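Local coordinates for Blr3880 protein (PDB 2OOD) that probably catalyses the zinc-dependent hydrolytic deamination of guanine to xanthine and ammonia, as a metal-dependent hydrolase of the ATZ/TRZ family, at residues D340-V345 with N370-Y375; V292-C297 with F307-A312; R159-L164 with L389-K394; K121-A126 with N331-I336. All blocks are in the same frame, centred on the assembly; numbering follows the deposited sequence.

Contact 1 of 4, residues D340-V345 with N370-Y375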
loop_
_atom_site.group_PDB
_atom_site.type_symbol
_atom_site.label_atom_id
_atom_site.label_comp_id
_atom_site.label_asym_id
_atom_site.label_seq_id
_atom_site.Cartn_x
_atom_site.Cartn_y
_atom_site.Cartn_z
ATOM N N ASP A 340 -5.844 3.497 -1.688
ATOM C CA ASP A 340 -4.505 3.449 -2.269
ATOM C C ASP A 340 -4.361 2.171 -3.101
ATOM O O ASP A 340 -3.964 2.219 -4.261
ATOM C CB ASP A 340 -3.446 3.489 -1.161
ATOM C CG ASP A 340 -2.063 3.091 -1.653
ATOM O OD1 ASP A 340 -1.662 3.532 -2.745
ATOM O OD2 ASP A 340 -1.364 2.344 -0.944
ATOM N N ASP A 341 -4.691 1.030 -2.504
ATOM C CA ASP A 341 -4.602 -0.238 -3.212
ATOM C C ASP A 341 -5.722 -0.367 -4.239
ATOM O O ASP A 341 -5.550 -1.034 -5.255
ATOM C CB ASP A 341 -4.662 -1.416 -2.236
ATOM C CG ASP A 341 -3.345 -1.649 -1.512
ATOM O OD1 ASP A 341 -2.347 -0.954 -1.817
ATOM O OD2 ASP A 341 -3.306 -2.539 -0.637
ATOM N N ALA A 342 -6.860 0.274 -3.986
ATOM C CA ALA A 342 -7.984 0.213 -4.921
ATOM C C ALA A 342 -7.577 0.826 -6.261
ATOM O O ALA A 342 -7.864 0.282 -7.327
ATOM C CB ALA A 342 -9.184 0.949 -4.349
ATOM N N TYR A 343 -6.906 1.967 -6.194
ATOM C CA TYR A 343 -6.436 2.652 -7.388
ATOM C C TYR A 343 -5.406 1.774 -8.110
ATOM O O TYR A 343 -5.432 1.646 -9.328
ATOM C CB TYR A 343 -5.806 3.992 -6.987
ATOM C CG TYR A 343 -5.170 4.758 -8.117
ATOM C CD1 TYR A 343 -5.927 5.561 -8.959
ATOM C CD2 TYR A 343 -3.807 4.665 -8.357
ATOM C CE1 TYR A 343 -5.336 6.259 -10.024
ATOM C CE2 TYR A 343 -3.210 5.353 -9.410
ATOM C CZ TYR A 343 -3.976 6.149 -10.240
ATOM O OH TYR A 343 -3.371 6.832 -11.278
ATOM N N LYS A 344 -4.502 1.167 -7.351
ATOM C CA LYS A 344 -3.477 0.313 -7.930
ATOM C C LYS A 344 -4.068 -0.875 -8.681
ATOM O O LYS A 344 -3.620 -1.204 -9.777
ATOM C CB LYS A 344 -2.519 -0.155 -6.834
ATOM C CG LYS A 344 -1.682 0.990 -6.302
ATOM C CD LYS A 344 -0.793 0.620 -5.141
ATOM C CE LYS A 344 0.045 1.830 -4.757
ATOM N NZ LYS A 344 0.771 1.683 -3.472
ATOM N N VAL A 345 -5.076 -1.519 -8.102
ATOM C CA VAL A 345 -5.725 -2.652 -8.758
ATOM C C VAL A 345 -6.377 -2.186 -10.064
ATOM O O VAL A 345 -6.268 -2.844 -11.097
ATOM C CB VAL A 345 -6.800 -3.276 -7.839
ATOM C CG1 VAL A 345 -7.719 -4.182 -8.636
ATOM C CG2 VAL A 345 -6.127 -4.050 -6.736
ATOM N N ASN A 370 -11.774 1.895 -14.777
ATOM C CA ASN A 370 -10.894 1.337 -13.759
ATOM C C ASN A 370 -10.019 2.404 -13.103
ATOM O O ASN A 370 -9.324 2.134 -12.126
ATOM C CB ASN A 370 -10.022 0.229 -14.373
ATOM C CG ASN A 370 -10.625 -1.160 -14.204
ATOM O OD1 ASN A 370 -10.657 -1.700 -13.100
ATOM N ND2 ASN A 370 -11.103 -1.742 -15.298
ATOM N N LYS A 371 -10.051 3.615 -13.644
ATOM C CA LYS A 371 -9.267 4.711 -13.087
ATOM C C LYS A 371 -10.009 5.265 -11.880
ATOM O O LYS A 371 -11.083 5.839 -12.023
ATOM C CB LYS A 371 -9.093 5.813 -14.125
ATOM C CG LYS A 371 -8.324 5.400 -15.355
ATOM C CD LYS A 371 -8.168 6.589 -16.275
ATOM C CE LYS A 371 -7.314 6.253 -17.476
ATOM N NZ LYS A 371 -7.196 7.432 -18.385
ATOM N N LEU A 372 -9.444 5.093 -10.692
ATOM C CA LEU A 372 -10.108 5.573 -9.489
ATOM C C LEU A 372 -9.754 7.020 -9.189
ATOM O O LEU A 372 -8.780 7.302 -8.504
ATOM C CB LEU A 372 -9.747 4.690 -8.293
ATOM C CG LEU A 372 -10.755 4.740 -7.143
ATOM C CD1 LEU A 372 -12.092 4.175 -7.613
ATOM C CD2 LEU A 372 -10.226 3.955 -5.958
ATOM N N SER A 373 -10.557 7.939 -9.709
ATOM C CA SER A 373 -10.322 9.362 -9.491
ATOM C C SER A 373 -10.656 9.706 -8.048
ATOM O O SER A 373 -11.257 8.896 -7.335
ATOM C CB SER A 373 -11.205 10.192 -10.425
ATOM O OG SER A 373 -12.581 9.958 -10.173
ATOM N N PRO A 374 -10.254 10.903 -7.585
ATOM C CA PRO A 374 -10.576 11.255 -6.204
ATOM C C PRO A 374 -12.091 11.336 -6.057
ATOM O O PRO A 374 -12.624 11.147 -4.969
ATOM C CB PRO A 374 -9.873 12.595 -6.016
ATOM C CG PRO A 374 -9.837 13.159 -7.382
ATOM C CD PRO A 374 -9.456 11.964 -8.214
ATOM N N TYR A 375 -12.782 11.593 -7.165
ATOM C CA TYR A 375 -14.239 11.670 -7.162
ATOM C C TYR A 375 -14.854 10.295 -6.968
ATOM O O TYR A 375 -15.738 10.115 -6.133
ATOM C CB TYR A 375 -14.745 12.259 -8.473
ATOM C CG TYR A 375 -14.413 13.718 -8.651
ATOM C CD1 TYR A 375 -15.178 14.706 -8.051
ATOM C CD2 TYR A 375 -13.333 14.108 -9.422
ATOM C CE1 TYR A 375 -14.876 16.052 -8.223
ATOM C CE2 TYR A 375 -13.021 15.446 -9.598
ATOM C CZ TYR A 375 -13.795 16.415 -9.000
ATOM O OH TYR A 375 -13.478 17.744 -9.201
HETATM O O HOH W 1 -7.400 3.367 -11.028
#
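Leu372 meets the helix through two apolar contacts. Its CD2 lies 3.6 Å from Ala342 CB, and its CB lies 4.0 Å from CD1 of the Tyr343 ring. With CG anti to the backbone N (chi1 -157°), the branched end is carried onto Ala342, while CB stays beside the tyrosine. The backbone carbonyl of Leu372 also borders the tyrosine: its O sits near the ring plane, at the edge, 3.4 Å from Tyr343 CD1.

Polar linkage between the segments runs through one water. It donates to Tyr343 O at 3.1 Å and to Asn370 O, and accepts from Leu372 N at 2.7 Å, which ties the carbonyl of a helical residue to the loop backbone where no direct hydrogen bond crosses.

Helix 335-352 belongs to the amidohydrolase barrel domain, and 370-373 is the linker leading into helix 374-380. Ser373 is the N-cap of that second helix, its OG bonded to Arg376 N.

Charges occupy another part of helix 335-352. Lys344 NZ forms a salt bridge with Asp340 OD1 at 3.1 Å, weak as a hydrogen bond, one turn apart. The same ammonium pairs with Asp341 of the second subunit, and Asp341 here pairs with Lys344 of that subunit. The Tyr343 ring also meets Phe301 of the second subunit, besides standing edge-to-face with Phe442 of its own chain.

Contact 2 of 4, residues V292-C297 with F307-A312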
loop_
_atom_site.group_PDB
_atom_site.type_symbol
_atom_site.label_atom_id
_atom_site.label_comp_id
_atom_site.label_asym_id
_atom_site.label_seq_id
_atom_site.Cartn_x
_atom_site.Cartn_y
_atom_site.Cartn_z
ATOM N N VAL A 292 -21.677 -6.106 -4.062
ATOM C CA VAL A 292 -20.388 -6.756 -3.885
ATOM C C VAL A 292 -19.493 -5.781 -3.122
ATOM O O VAL A 292 -19.664 -4.566 -3.226
ATOM C CB VAL A 292 -19.738 -7.127 -5.251
ATOM C CG1 VAL A 292 -19.449 -5.882 -6.050
ATOM C CG2 VAL A 292 -18.461 -7.902 -5.031
ATOM N N VAL A 293 -18.558 -6.310 -2.338
ATOM C CA VAL A 293 -17.661 -5.467 -1.568
ATOM C C VAL A 293 -16.230 -5.664 -2.039
ATOM O O VAL A 293 -15.651 -6.733 -1.863
ATOM C CB VAL A 293 -17.743 -5.780 -0.057
ATOM C CG1 VAL A 293 -16.908 -4.785 0.716
ATOM C CG2 VAL A 293 -19.192 -5.747 0.413
ATOM N N PHE A 294 -15.679 -4.612 -2.638
ATOM C CA PHE A 294 -14.320 -4.594 -3.179
ATOM C C PHE A 294 -13.288 -4.354 -2.079
ATOM O O PHE A 294 -13.182 -3.252 -1.553
ATOM C CB PHE A 294 -14.258 -3.501 -4.270
ATOM C CG PHE A 294 -12.881 -3.228 -4.829
ATOM C CD1 PHE A 294 -11.916 -4.223 -4.906
ATOM C CD2 PHE A 294 -12.584 -1.976 -5.358
ATOM C CE1 PHE A 294 -10.683 -3.978 -5.505
ATOM C CE2 PHE A 294 -11.353 -1.720 -5.961
ATOM C CZ PHE A 294 -10.406 -2.723 -6.033
ATOM N N CYS A 295 -12.525 -5.390 -1.745
ATOM C CA CYS A 295 -11.507 -5.298 -0.701
ATOM C C CYS A 295 -10.109 -5.482 -1.276
ATOM O O CYS A 295 -9.485 -6.517 -1.081
ATOM C CB CYS A 295 -11.763 -6.371 0.359
ATOM S SG CYS A 295 -13.442 -6.377 1.010
ATOM N N PRO A 296 -9.586 -4.461 -1.963
ATOM C CA PRO A 296 -8.262 -4.490 -2.585
ATOM C C PRO A 296 -7.059 -4.838 -1.716
ATOM O O PRO A 296 -6.207 -5.609 -2.146
ATOM C CB PRO A 296 -8.153 -3.107 -3.216
ATOM C CG PRO A 296 -8.967 -2.267 -2.322
ATOM C CD PRO A 296 -10.174 -3.116 -2.064
ATOM N N CYS A 297 -6.974 -4.289 -0.510
ATOM C CA CYS A 297 -5.837 -4.585 0.363
ATOM C C CYS A 297 -5.737 -6.067 0.660
ATOM O O CYS A 297 -4.651 -6.638 0.673
ATOM C CB CYS A 297 -5.949 -3.831 1.683
ATOM S SG CYS A 297 -5.725 -2.070 1.550
ATOM N N PHE A 307 -9.687 -7.534 -8.548
ATOM C CA PHE A 307 -11.127 -7.383 -8.687
ATOM C C PHE A 307 -11.402 -6.574 -9.947
ATOM O O PHE A 307 -10.792 -5.537 -10.167
ATOM C CB PHE A 307 -11.684 -6.648 -7.468
ATOM C CG PHE A 307 -13.146 -6.333 -7.561
ATOM C CD1 PHE A 307 -14.099 -7.330 -7.426
ATOM C CD2 PHE A 307 -13.574 -5.033 -7.797
ATOM C CE1 PHE A 307 -15.457 -7.035 -7.527
ATOM C CE2 PHE A 307 -14.932 -4.731 -7.900
ATOM C CZ PHE A 307 -15.871 -5.735 -7.765
ATOM N N ARG A 308 -12.330 -7.045 -10.769
ATOM C CA ARG A 308 -12.659 -6.359 -12.013
ATOM C C ARG A 308 -13.582 -5.164 -11.777
ATOM O O ARG A 308 -14.780 -5.206 -12.047
ATOM C CB ARG A 308 -13.281 -7.355 -12.996
ATOM C CG ARG A 308 -12.336 -8.493 -13.381
ATOM C CD ARG A 308 -13.094 -9.718 -13.854
ATOM N NE ARG A 308 -13.885 -9.441 -15.042
ATOM C CZ ARG A 308 -15.011 -10.071 -15.360
ATOM N NH1 ARG A 308 -15.496 -11.019 -14.577
ATOM N NH2 ARG A 308 -15.647 -9.752 -16.473
ATOM N N LEU A 309 -12.992 -4.091 -11.271
ATOM C CA LEU A 309 -13.717 -2.870 -10.971
ATOM C C LEU A 309 -14.488 -2.324 -12.170
ATOM O O LEU A 309 -15.634 -1.889 -12.032
ATOM C CB LEU A 309 -12.734 -1.818 -10.451
ATOM C CG LEU A 309 -13.279 -0.443 -10.067
ATOM C CD1 LEU A 309 -14.388 -0.595 -9.034
ATOM C CD2 LEU A 309 -12.142 0.408 -9.533
ATOM N N GLY A 310 -13.861 -2.345 -13.341
ATOM C CA GLY A 310 -14.512 -1.843 -14.538
ATOM C C GLY A 310 -15.763 -2.599 -14.963
ATOM O O GLY A 310 -16.625 -2.038 -15.642
ATOM N N ARG A 311 -15.869 -3.865 -14.570
ATOM C CA ARG A 311 -17.022 -4.683 -14.934
ATOM C C ARG A 311 -18.201 -4.426 -14.003
ATOM O O ARG A 311 -19.344 -4.333 -14.451
ATOM C CB ARG A 311 -16.659 -6.174 -14.891
ATOM C CG ARG A 311 -17.701 -7.112 -15.499
ATOM C CD ARG A 311 -17.400 -7.408 -16.968
ATOM N NE ARG A 311 -17.562 -6.237 -17.822
ATOM C CZ ARG A 311 -18.740 -5.705 -18.139
ATOM N NH1 ARG A 311 -19.864 -6.253 -17.674
ATOM N NH2 ARG A 311 -18.794 -4.616 -18.906
ATOM N N ALA A 312 -17.919 -4.316 -12.710
ATOM C CA ALA A 312 -18.962 -4.070 -11.726
ATOM C C ALA A 312 -19.603 -2.698 -11.930
ATOM O O ALA A 312 -20.760 -2.493 -11.569
ATOM C CB ALA A 312 -18.383 -4.175 -10.328
#
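Phe294 and Phe307 form an offset stack, with centroids 4.8 Å apart and planes inclined by 25°. The overlap lies toward the rim: Phe307 CD2 sits over one face of Phe294, 3.4 Å from its CD1, while Pro296 CD covers the opposite face. The displacement also brings Phe294 CB over the face of Phe307, a CH-pi contact of 4.2 Å to the centroid. In both residues CG is anti to the backbone N (chi1 173° in Phe294, 175° in Phe307), which carries each ring toward the other segment.

The side chains of Val292 and Phe307 come at each other from opposite directions, Val292 CG1 lying 4.0 Å from Phe307 CZ at the far end of the ring. Leu309 CD2 adds a looser contact, 4.2 Å from Phe294 CE2. The pairing joins barrel strand 291-294 to the turn entering helix 309-312, where Arg308 centres an inverse gamma turn. Replacing Phe307 with an alanine would probably leave Phe294 without its stacking partner on one face and open a gap beside Val292.

No hydrogen bond crosses between the segments, and all four touching residues are buried, so the strand and the turn before helix 309-312 are joined here by dispersion and ring packing.

Contact 3 of 4, residues R159-L164 with L389-K394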
loop_
_atom_site.group_PDB
_atom_site.type_symbol
_atom_site.label_atom_id
_atom_site.label_comp_id
_atom_site.label_asym_id
_atom_site.label_seq_id
_atom_site.Cartn_x
_atom_site.Cartn_y
_atom_site.Cartn_z
ATOM N N ARG A 159 -23.627 3.777 13.887
ATOM C CA ARG A 159 -24.449 2.885 13.088
ATOM C C ARG A 159 -23.514 1.765 12.665
ATOM O O ARG A 159 -22.435 2.016 12.129
ATOM C CB ARG A 159 -25.020 3.591 11.862
ATOM C CG ARG A 159 -25.898 2.683 11.028
ATOM C CD ARG A 159 -26.776 3.476 10.095
ATOM N NE ARG A 159 -27.824 4.203 10.808
ATOM C CZ ARG A 159 -28.765 3.628 11.556
ATOM N NH1 ARG A 159 -28.798 2.307 11.699
ATOM N NH2 ARG A 159 -29.685 4.375 12.158
ATOM N N VAL A 160 -23.932 0.533 12.920
ATOM C CA VAL A 160 -23.115 -0.623 12.612
ATOM C C VAL A 160 -23.946 -1.819 12.174
ATOM O O VAL A 160 -25.006 -2.079 12.742
ATOM C CB VAL A 160 -22.287 -1.028 13.854
ATOM C CG1 VAL A 160 -21.631 -2.372 13.632
ATOM C CG2 VAL A 160 -21.236 0.028 14.145
ATOM N N ILE A 161 -23.459 -2.536 11.157
ATOM C CA ILE A 161 -24.122 -3.738 10.648
ATOM C C ILE A 161 -23.296 -4.919 11.147
ATOM O O ILE A 161 -22.093 -4.968 10.919
ATOM C CB ILE A 161 -24.108 -3.835 9.095
ATOM C CG1 ILE A 161 -24.401 -2.484 8.448
ATOM C CG2 ILE A 161 -25.167 -4.831 8.642
ATOM C CD1 ILE A 161 -25.841 -2.085 8.512
ATOM N N ALA A 162 -23.928 -5.871 11.822
ATOM C CA ALA A 162 -23.194 -7.034 12.306
ATOM C C ALA A 162 -24.113 -8.210 12.615
ATOM O O ALA A 162 -25.335 -8.102 12.514
ATOM C CB ALA A 162 -22.386 -6.658 13.537
ATOM N N GLY A 163 -23.522 -9.339 12.985
ATOM C CA GLY A 163 -24.323 -10.503 13.299
ATOM C C GLY A 163 -23.502 -11.738 13.589
ATOM O O GLY A 163 -22.298 -11.762 13.349
ATOM N N LEU A 164 -24.161 -12.763 14.119
ATOM C CA LEU A 164 -23.498 -14.022 14.438
ATOM C C LEU A 164 -23.004 -14.649 13.138
ATOM O O LEU A 164 -23.791 -14.919 12.233
ATOM C CB LEU A 164 -24.475 -14.973 15.133
ATOM C CG LEU A 164 -23.898 -16.313 15.594
ATOM C CD1 LEU A 164 -22.844 -16.090 16.669
ATOM C CD2 LEU A 164 -25.017 -17.178 16.113
ATOM N N LEU A 389 -24.860 -0.458 0.798
ATOM C CA LEU A 389 -25.269 -1.115 2.037
ATOM C C LEU A 389 -26.730 -0.798 2.359
ATOM O O LEU A 389 -27.256 -1.206 3.396
ATOM C CB LEU A 389 -24.371 -0.670 3.198
ATOM C CG LEU A 389 -22.977 -1.300 3.263
ATOM C CD1 LEU A 389 -22.166 -0.659 4.378
ATOM C CD2 LEU A 389 -23.117 -2.796 3.494
ATOM N N TYR A 390 -27.384 -0.070 1.461
ATOM C CA TYR A 390 -28.780 0.292 1.647
ATOM C C TYR A 390 -29.032 1.058 2.931
ATOM O O TYR A 390 -29.976 0.758 3.654
ATOM C CB TYR A 390 -29.657 -0.956 1.618
ATOM C CG TYR A 390 -29.886 -1.485 0.225
ATOM C CD1 TYR A 390 -30.850 -0.925 -0.601
ATOM C CD2 TYR A 390 -29.128 -2.535 -0.275
ATOM C CE1 TYR A 390 -31.059 -1.400 -1.894
ATOM C CE2 TYR A 390 -29.326 -3.018 -1.572
ATOM C CZ TYR A 390 -30.295 -2.449 -2.377
ATOM O OH TYR A 390 -30.497 -2.937 -3.664
ATOM N N ILE A 391 -28.177 2.033 3.217
ATOM C CA ILE A 391 -28.324 2.871 4.399
ATOM C C ILE A 391 -28.116 4.310 3.949
ATOM O O ILE A 391 -27.765 5.181 4.742
ATOM C CB ILE A 391 -27.289 2.529 5.498
ATOM C CG1 ILE A 391 -25.872 2.591 4.938
ATOM C CG2 ILE A 391 -27.571 1.164 6.077
ATOM C CD1 ILE A 391 -24.802 2.366 5.986
ATOM N N ASP A 392 -28.339 4.547 2.660
ATOM C CA ASP A 392 -28.158 5.873 2.093
ATOM C C ASP A 392 -29.264 6.833 2.511
ATOM O O ASP A 392 -29.198 8.031 2.227
ATOM C CB ASP A 392 -28.054 5.794 0.566
ATOM C CG ASP A 392 -29.218 5.065 -0.064
ATOM O OD1 ASP A 392 -29.472 3.903 0.311
ATOM O OD2 ASP A 392 -29.876 5.656 -0.942
ATOM N N ASP A 393 -30.282 6.316 3.185
ATOM C CA ASP A 393 -31.352 7.181 3.659
ATOM C C ASP A 393 -30.865 7.830 4.955
ATOM O O ASP A 393 -31.257 8.949 5.280
ATOM C CB ASP A 393 -32.637 6.380 3.899
ATOM C CG ASP A 393 -32.439 5.230 4.870
ATOM O OD1 ASP A 393 -31.388 4.553 4.787
ATOM O OD2 ASP A 393 -33.344 4.988 5.705
ATOM N N LYS A 394 -29.981 7.136 5.670
ATOM C CA LYS A 394 -29.421 7.643 6.920
ATOM C C LYS A 394 -28.023 8.272 6.776
ATOM O O LYS A 394 -27.705 9.235 7.472
ATOM C CB LYS A 394 -29.350 6.524 7.967
ATOM C CG LYS A 394 -30.687 5.896 8.343
ATOM C CD LYS A 394 -31.662 6.934 8.903
ATOM C CE LYS A 394 -32.938 6.292 9.492
ATOM N NZ LYS A 394 -32.712 5.607 10.812
#
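Arg159 NE forms a salt bridge with Glu403, and its guanidinium meets Lys394 across the two segments. Arg159 NH2 lies 3.5 Å from Lys394 NZ, a close pair of like charges, both beside Glu403, whose side chain Lys394 also touches and whose negative charge probably lets them lie together. The two long side chains cross at about a right angle. The aliphatic base of the lysine contributes as well, with CB 4.0 Å from Arg159 NE. Bends at chi2 (-59°) and chi4 (74°) set the lysine ammonium beside the guanidinium.

Strand 160-166 is one of the parallel strands of the amidohydrolase TIM barrel, hydrogen-bonded between strands 132-138 and 199-205. The partner segment is the loop after helix 383-388, which ends in a Schellman motif with Tyr390 at positive phi.

The apolar half of the contact is looser: Ile161 CD1 stands 4.4 Å from Ile391 CG2. Both isoleucines also touch Leu200 of the neighbouring strand, and Leu389 and Ile161 both rest on Gln136.

Contact 4 of 4, residues K121-A126 with N331-I336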
loop_
_atom_site.group_PDB
_atom_site.type_symbol
_atom_site.label_atom_id
_atom_site.label_comp_id
_atom_site.label_asym_id
_atom_site.label_seq_id
_atom_site.Cartn_x
_atom_site.Cartn_y
_atom_site.Cartn_z
ATOM N N LYS A 121 -13.279 -3.064 21.882
ATOM C CA LYS A 121 -12.830 -1.732 22.251
ATOM C C LYS A 121 -11.730 -1.274 21.295
ATOM O O LYS A 121 -11.790 -0.177 20.738
ATOM C CB LYS A 121 -12.298 -1.749 23.682
ATOM C CG LYS A 121 -11.833 -0.396 24.194
ATOM C CD LYS A 121 -10.691 -0.559 25.192
ATOM C CE LYS A 121 -10.254 0.782 25.770
ATOM N NZ LYS A 121 -9.961 1.805 24.717
ATOM N N ARG A 122 -10.727 -2.122 21.104
ATOM C CA ARG A 122 -9.614 -1.798 20.216
ATOM C C ARG A 122 -10.047 -1.736 18.757
ATOM O O ARG A 122 -9.519 -0.943 17.974
ATOM C CB ARG A 122 -8.504 -2.829 20.389
ATOM C CG ARG A 122 -7.823 -2.740 21.730
ATOM C CD ARG A 122 -7.050 -3.989 22.011
ATOM N NE ARG A 122 -6.283 -3.888 23.246
ATOM C CZ ARG A 122 -5.255 -3.062 23.428
ATOM N NH1 ARG A 122 -4.862 -2.251 22.452
ATOM N NH2 ARG A 122 -4.609 -3.059 24.589
ATOM N N PHE A 123 -11.011 -2.577 18.402
ATOM C CA PHE A 123 -11.540 -2.620 17.050
ATOM C C PHE A 123 -12.167 -1.269 16.701
ATOM O O PHE A 123 -11.835 -0.672 15.679
ATOM C CB PHE A 123 -12.585 -3.733 16.964
ATOM C CG PHE A 123 -13.302 -3.813 15.650
ATOM C CD1 PHE A 123 -12.660 -4.294 14.518
ATOM C CD2 PHE A 123 -14.639 -3.444 15.553
ATOM C CE1 PHE A 123 -13.341 -4.410 13.307
ATOM C CE2 PHE A 123 -15.330 -3.554 14.348
ATOM C CZ PHE A 123 -14.678 -4.040 13.225
ATOM N N LEU A 124 -13.070 -0.790 17.552
ATOM C CA LEU A 124 -13.740 0.482 17.316
ATOM C C LEU A 124 -12.805 1.687 17.438
ATOM O O LEU A 124 -12.995 2.690 16.750
ATOM C CB LEU A 124 -14.939 0.632 18.258
ATOM C CG LEU A 124 -16.101 -0.321 17.948
ATOM C CD1 LEU A 124 -17.146 -0.255 19.033
ATOM C CD2 LEU A 124 -16.712 0.041 16.612
ATOM N N ASP A 125 -11.799 1.604 18.304
ATOM C CA ASP A 125 -10.855 2.714 18.436
ATOM C C ASP A 125 -10.052 2.832 17.138
ATOM O O ASP A 125 -9.886 3.920 16.601
ATOM C CB ASP A 125 -9.881 2.496 19.602
ATOM C CG ASP A 125 -10.538 2.636 20.963
ATOM O OD1 ASP A 125 -11.707 3.065 21.041
ATOM O OD2 ASP A 125 -9.868 2.317 21.966
ATOM N N ALA A 126 -9.560 1.703 16.636
ATOM C CA ALA A 126 -8.786 1.692 15.401
ATOM C C ALA A 126 -9.602 2.252 14.241
ATOM O O ALA A 126 -9.079 2.987 13.407
ATOM C CB ALA A 126 -8.334 0.285 15.084
ATOM N N ASN A 331 -4.352 -5.567 5.426
ATOM C CA ASN A 331 -3.435 -5.121 6.465
ATOM C C ASN A 331 -3.595 -3.680 6.923
ATOM O O ASN A 331 -2.751 -3.169 7.656
ATOM C CB ASN A 331 -1.989 -5.368 6.007
ATOM C CG ASN A 331 -1.667 -4.704 4.671
ATOM O OD1 ASN A 331 -2.511 -4.626 3.778
ATOM N ND2 ASN A 331 -0.432 -4.244 4.524
ATOM N N ARG A 332 -4.684 -3.035 6.516
ATOM C CA ARG A 332 -4.932 -1.639 6.881
ATOM C C ARG A 332 -6.344 -1.420 7.414
ATOM O O ARG A 332 -7.310 -1.959 6.874
ATOM C CB ARG A 332 -4.729 -0.739 5.664
ATOM C CG ARG A 332 -3.423 -0.950 4.926
ATOM C CD ARG A 332 -2.234 -0.517 5.755
ATOM N NE ARG A 332 -0.984 -0.812 5.070
ATOM C CZ ARG A 332 0.220 -0.625 5.596
ATOM N NH1 ARG A 332 0.342 -0.137 6.825
ATOM N NH2 ARG A 332 1.301 -0.942 4.895
ATOM N N PHE A 333 -6.464 -0.605 8.461
ATOM C CA PHE A 333 -7.763 -0.310 9.062
ATOM C C PHE A 333 -8.459 0.881 8.415
ATOM O O PHE A 333 -9.672 1.031 8.524
ATOM C CB PHE A 333 -7.615 -0.016 10.556
ATOM C CG PHE A 333 -8.051 -1.140 11.451
ATOM C CD1 PHE A 333 -7.158 -2.135 11.836
ATOM C CD2 PHE A 333 -9.359 -1.205 11.914
ATOM C CE1 PHE A 333 -7.567 -3.173 12.669
ATOM C CE2 PHE A 333 -9.773 -2.242 12.746
ATOM C CZ PHE A 333 -8.878 -3.222 13.121
ATOM N N SER A 334 -7.695 1.731 7.744
ATOM C CA SER A 334 -8.264 2.919 7.127
ATOM C C SER A 334 -8.763 2.771 5.694
ATOM O O SER A 334 -8.143 2.095 4.878
ATOM C CB SER A 334 -7.245 4.051 7.174
ATOM O OG SER A 334 -7.826 5.251 6.705
HETATM N N MSE A 335 -9.886 3.417 5.391
HETATM C CA MSE A 335 -10.442 3.385 4.047
HETATM C C MSE A 335 -9.550 4.195 3.109
HETATM O O MSE A 335 -9.628 4.059 1.888
HETATM C CB MSE A 335 -11.856 3.958 4.029
HETATM C CG MSE A 335 -12.864 3.106 4.762
HETATM SE SE MSE A 335 -12.804 1.246 4.181
HETATM C CE MSE A 335 -13.476 1.482 2.361
ATOM N N ILE A 336 -8.704 5.042 3.682
ATOM C CA ILE A 336 -7.790 5.841 2.888
ATOM C C ILE A 336 -6.724 4.905 2.325
ATOM O O ILE A 336 -6.306 5.048 1.179
ATOM C CB ILE A 336 -7.127 6.932 3.748
ATOM C CG1 ILE A 336 -8.189 7.909 4.235
ATOM C CG2 ILE A 336 -6.079 7.679 2.954
ATOM C CD1 ILE A 336 -7.643 8.946 5.162
#
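Ala126 CB sits over one face of the Phe333 ring, a CH-pi contact 3.7 Å from the centroid and 15° off the ring normal. Ala126 CB comes nearest to Phe333 CD2, at 3.6 Å. Phe123, one helical turn earlier, meets the ring differently: its CD1 lies in the plane of Phe333 at the edge, 4.0 Å from CE2, and the two side chains cross at about a right angle. The Phe123 ring swings to that edge because CG is anti to the backbone N (chi1 175°). The carbonyl O of Phe123 adds a contact at 3.9 Å from Phe333 CE2.

An alanine in place of Phe333 would probably leave the methyl of Ala126 without its aromatic cover and open a gap beside Phe123.

In the next shell, Phe333 N bonds to Gln415 of the second subunit, and the Phe333 side chain packs on Ala417 of that subunit. Ser334 is the N-cap of helix 335-352: its OG accepts from Ile336 N at 3.2 Å, with an N-H...O angle of 157°, and also bonds Ala130 O. The Phe123 side chain also touches Ile80, Leu82 and Thr85, and is about 7 Å from that of the zinc ligand His81.

The arrangement joins the outer helix 113-129 to the start of helix 335-352 in the amidohydrolase TIM barrel, at the interface with the second subunit.

All four contacts are largely buried, and contact 3 alone brings a partly exposed residue, Lys394, into touch. Contacts 1 and 4 share helix 335-352, contact 4 at its capped start and contact 1 further along, and both reach the second subunit; contact 3 touches no other chain. Contacts 2 and 3 each involve a barrel strand, but contact 2 is wholly apolar whereas contact 3 sets an isoleucine pair beside charged groups. A water bridges contact 1, while aromatic faces dominate contacts 2 and 4. Contacts 1 and 2 meet directly, with a weak, probable hydrogen bond of 3.3 Å from Gly310 N to Asn370 OD1.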